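Long-range contact in ketol-acid reductoisomerase (NAD(+)) (uncultured archaeon GZfos26G2, PDB 4XDY), which catalyses the magnesium-dependent alkyl migration and NADH-linked reduction of 2-acetolactate to 2,3-dihydroxy-isovalerate in branched-chain amino acid biosynthesis: residues 126-131 with 160-165. Sequence-based numbering, arbitrary orientation.
Sequences DVDVIM and NPSGEA
Asp-128, the first residue of strand 128-134, lies beside the type I beta turn Asn-160 to Gly-163, its CA 4.8 Å from the CA of Asn-160. The turn belongs to the loop that links strand 153-157 to helix 165-175, and its backbone bond runs from Gly-163 N to Asn-160 O. The carboxylate of Asp-128 carries the contact. A chi1 of -71° puts its CG anti to the carbonyl carbon and brings the carboxylate to Ser-162, to which both oxygens bond. The backbone N of Ser-162 donates to Asp-128 OD1 over 3.0 Å, nearly straight at 164° and tilted 19° from the carboxylate plane, on the syn side. The hydroxyl OG of Ser-162 donates to the syn lone pair of Asp-128 OD2 at a short 2.5 Å. That OG also accepts from Glu-164 N at 3.0 Å, an ST turn. Pro-161 lays CD against Asp-128 OD1 at 3.1 Å, and its CG touches the carbonyl O of Val-127. Deeper in, Ile-130 CG2 meets Ala-165 CB at 3.7 Å, and Val-157 touches both side chains. Within the loop, Asn-160 OD1 accepts from Ala-165 N, with the donor above the carbonyl plane. Glu-164 is the N-cap residue, just before helix 165-175. An alanine in place of Asp-128 would probably leave the amide and hydroxyl of Ser-162 without their carboxylate acceptor and let the turn shift against the strand. The contact is structural and lies in the Rossmann domain, away from the annotated sites. The two donors of one serine would probably stabilise the charged form of the buried aspartate, and the carboxylate in turn fixes the rotation of the Ser-162 hydroxyl, tying the strand's start to the loop that leads into helix 165-175.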
ATOM      1  N   ASP A 126     -42.422  -2.293  -6.256  1.00 26.61           N
ATOM      2  CA  ASP A 126     -42.885  -2.443  -4.871  1.00 25.76           C
ATOM      3  C   ASP A 126     -41.893  -3.049  -3.945  1.00 25.86           C
ATOM      4  O   ASP A 126     -42.235  -3.494  -2.862  1.00 24.40           O
ATOM      5  CB  ASP A 126     -44.250  -3.200  -4.858  1.00 28.59           C
ATOM      6  CG  ASP A 126     -44.148  -4.606  -5.443  1.00 33.10           C
ATOM      7  OD1 ASP A 126     -43.048  -5.053  -5.852  1.00 30.05           O
ATOM      8  OD2 ASP A 126     -45.169  -5.291  -5.452  1.00 34.13           O
ATOM      9  N   VAL A 127     -40.611  -3.099  -4.339  1.00 24.02           N
ATOM     10  CA  VAL A 127     -39.539  -3.515  -3.428  1.00 22.13           C
ATOM     11  C   VAL A 127     -38.582  -2.381  -3.147  1.00 20.60           C
ATOM     12  O   VAL A 127     -38.379  -1.519  -3.978  1.00 25.17           O
ATOM     13  CB  VAL A 127     -38.712  -4.791  -3.966  1.00 24.83           C
ATOM     14  CG1 VAL A 127     -39.666  -5.946  -4.229  1.00 26.18           C
ATOM     15  CG2 VAL A 127     -37.935  -4.413  -5.198  1.00 31.58           C
ATOM     16  N   ASP A 128     -38.004  -2.385  -1.975  1.00 21.69           N
ATOM     17  CA  ASP A 128     -37.020  -1.387  -1.677  1.00 19.93           C
ATOM     18  C   ASP A 128     -35.754  -1.808  -2.515  1.00 21.93           C
ATOM     19  O   ASP A 128     -35.494  -3.031  -2.697  1.00 21.60           O
ATOM     20  CB  ASP A 128     -36.677  -1.375  -0.258  1.00 21.01           C
ATOM     21  CG  ASP A 128     -37.822  -0.803   0.704  1.00 23.62           C
ATOM     22  OD1 ASP A 128     -38.622  -0.018   0.236  1.00 23.69           O
ATOM     23  OD2 ASP A 128     -37.700  -1.111   1.905  1.00 24.61           O
ATOM     24  N   VAL A 129     -34.958  -0.809  -2.869  1.00 22.25           N
ATOM     25  CA  VAL A 129     -33.695  -1.061  -3.621  1.00 19.27           C
ATOM     26  C   VAL A 129     -32.597  -0.217  -2.986  1.00 19.03           C
ATOM     27  O   VAL A 129     -32.676   1.049  -2.977  1.00 20.99           O
ATOM     28  CB  VAL A 129     -33.825  -0.781  -5.118  1.00 21.93           C
ATOM     29  CG1 VAL A 129     -32.476  -1.064  -5.880  1.00 23.21           C
ATOM     30  CG2 VAL A 129     -34.908  -1.587  -5.732  1.00 23.88           C
ATOM     31  N   ILE A 130     -31.639  -0.909  -2.391  1.00 18.50           N
ATOM     32  CA  ILE A 130     -30.621  -0.314  -1.590  1.00 19.88           C
ATOM     33  C   ILE A 130     -29.228  -0.791  -1.999  1.00 19.72           C
ATOM     34  O   ILE A 130     -29.090  -1.845  -2.625  1.00 19.47           O
ATOM     35  CB  ILE A 130     -30.853  -0.523  -0.098  1.00 20.73           C
ATOM     36  CG1 ILE A 130     -30.961  -1.990   0.204  1.00 22.33           C
ATOM     37  CG2 ILE A 130     -32.159   0.217   0.285  1.00 21.23           C
ATOM     38  CD1 ILE A 130     -30.903  -2.274   1.659  1.00 23.16           C
ATOM     39  N   MET A 131     -28.224  -0.064  -1.535  1.00 20.00           N
ATOM     40  CA  MET A 131     -26.835  -0.445  -1.743  1.00 19.97           C
ATOM     41  C   MET A 131     -26.018  -0.125  -0.533  1.00 18.81           C
ATOM     42  O   MET A 131     -26.101   0.997   0.033  1.00 19.08           O
ATOM     43  CB  MET A 131     -26.215   0.271  -2.988  1.00 21.11           C
ATOM     44  CG  MET A 131     -24.765  -0.070  -2.937  1.00 23.47           C
ATOM     45  SD  MET A 131     -24.073   0.243  -4.491  1.00 34.44           S
ATOM     46  CE  MET A 131     -24.145   1.762  -4.397  1.00 13.38           C
ATOM     47  N   ASN A 160     -37.876   3.219  -2.227  1.00 22.12           N
ATOM     48  CA  ASN A 160     -38.195   3.189  -0.788  1.00 23.13           C
ATOM     49  C   ASN A 160     -39.746   3.029  -0.590  1.00 24.63           C
ATOM     50  O   ASN A 160     -40.366   3.760   0.261  1.00 23.69           O
ATOM     51  CB  ASN A 160     -37.736   4.495  -0.166  1.00 25.56           C
ATOM     52  CG  ASN A 160     -37.998   4.562   1.310  1.00 28.05           C
ATOM     53  OD1 ASN A 160     -37.988   3.560   2.032  1.00 29.12           O
ATOM     54  ND2 ASN A 160     -38.257   5.782   1.767  1.00 31.70           N
ATOM     55  N   PRO A 161     -40.343   2.056  -1.268  1.00 22.44           N
ATOM     56  CA  PRO A 161     -41.806   1.919  -1.058  1.00 24.03           C
ATOM     57  C   PRO A 161     -42.246   1.460   0.343  1.00 27.27           C
ATOM     58  O   PRO A 161     -43.431   1.681   0.703  1.00 25.41           O
ATOM     59  CB  PRO A 161     -42.222   0.916  -2.134  1.00 26.97           C
ATOM     60  CG  PRO A 161     -40.986   0.099  -2.373  1.00 25.04           C
ATOM     61  CD  PRO A 161     -39.914   1.148  -2.340  1.00 23.04           C
ATOM     62  N   SER A 162     -41.333   0.901   1.117  1.00 24.43           N
ATOM     63  CA  SER A 162     -41.640   0.484   2.466  1.00 26.64           C
ATOM     64  C   SER A 162     -41.475   1.610   3.462  1.00 25.65           C
ATOM     65  O   SER A 162     -41.790   1.443   4.636  1.00 26.64           O
ATOM     66  CB  SER A 162     -40.794  -0.726   2.900  1.00 25.82           C
ATOM     67  OG  SER A 162     -39.558  -0.266   3.423  1.00 26.80           O
ATOM     68  N   GLY A 163     -40.802   2.666   3.042  1.00 23.73           N
ATOM     69  CA  GLY A 163     -40.261   3.710   3.931  1.00 24.83           C
ATOM     70  C   GLY A 163     -39.059   3.441   4.742  1.00 24.37           C
ATOM     71  O   GLY A 163     -38.455   4.387   5.286  1.00 26.41           O
ATOM     72  N   GLU A 164     -38.673   2.176   4.852  1.00 23.67           N
ATOM     73  CA  GLU A 164     -37.612   1.793   5.735  1.00 22.84           C
ATOM     74  C   GLU A 164     -36.286   1.420   4.952  1.00 21.12           C
ATOM     75  O   GLU A 164     -35.338   0.941   5.593  1.00 22.78           O
ATOM     76  CB  GLU A 164     -38.012   0.549   6.478  1.00 28.40           C
ATOM     77  CG  GLU A 164     -39.215   0.810   7.423  1.00 30.43           C
ATOM     78  CD  GLU A 164     -39.599  -0.414   8.255  1.00 34.60           C
ATOM     79  OE1 GLU A 164     -39.449  -1.549   7.816  1.00 31.26           O
ATOM     80  OE2 GLU A 164     -40.066  -0.229   9.407  1.00 35.51           O
ATOM     81  N   ALA A 165     -36.235   1.735   3.667  1.00 21.23           N
ATOM     82  CA  ALA A 165     -35.057   1.320   2.849  1.00 22.77           C
ATOM     83  C   ALA A 165     -33.765   1.873   3.408  1.00 22.56           C
ATOM     84  O   ALA A 165     -32.785   1.124   3.634  1.00 24.70           O
ATOM     85  CB  ALA A 165     -35.264   1.789   1.453  1.00 23.90           C
TER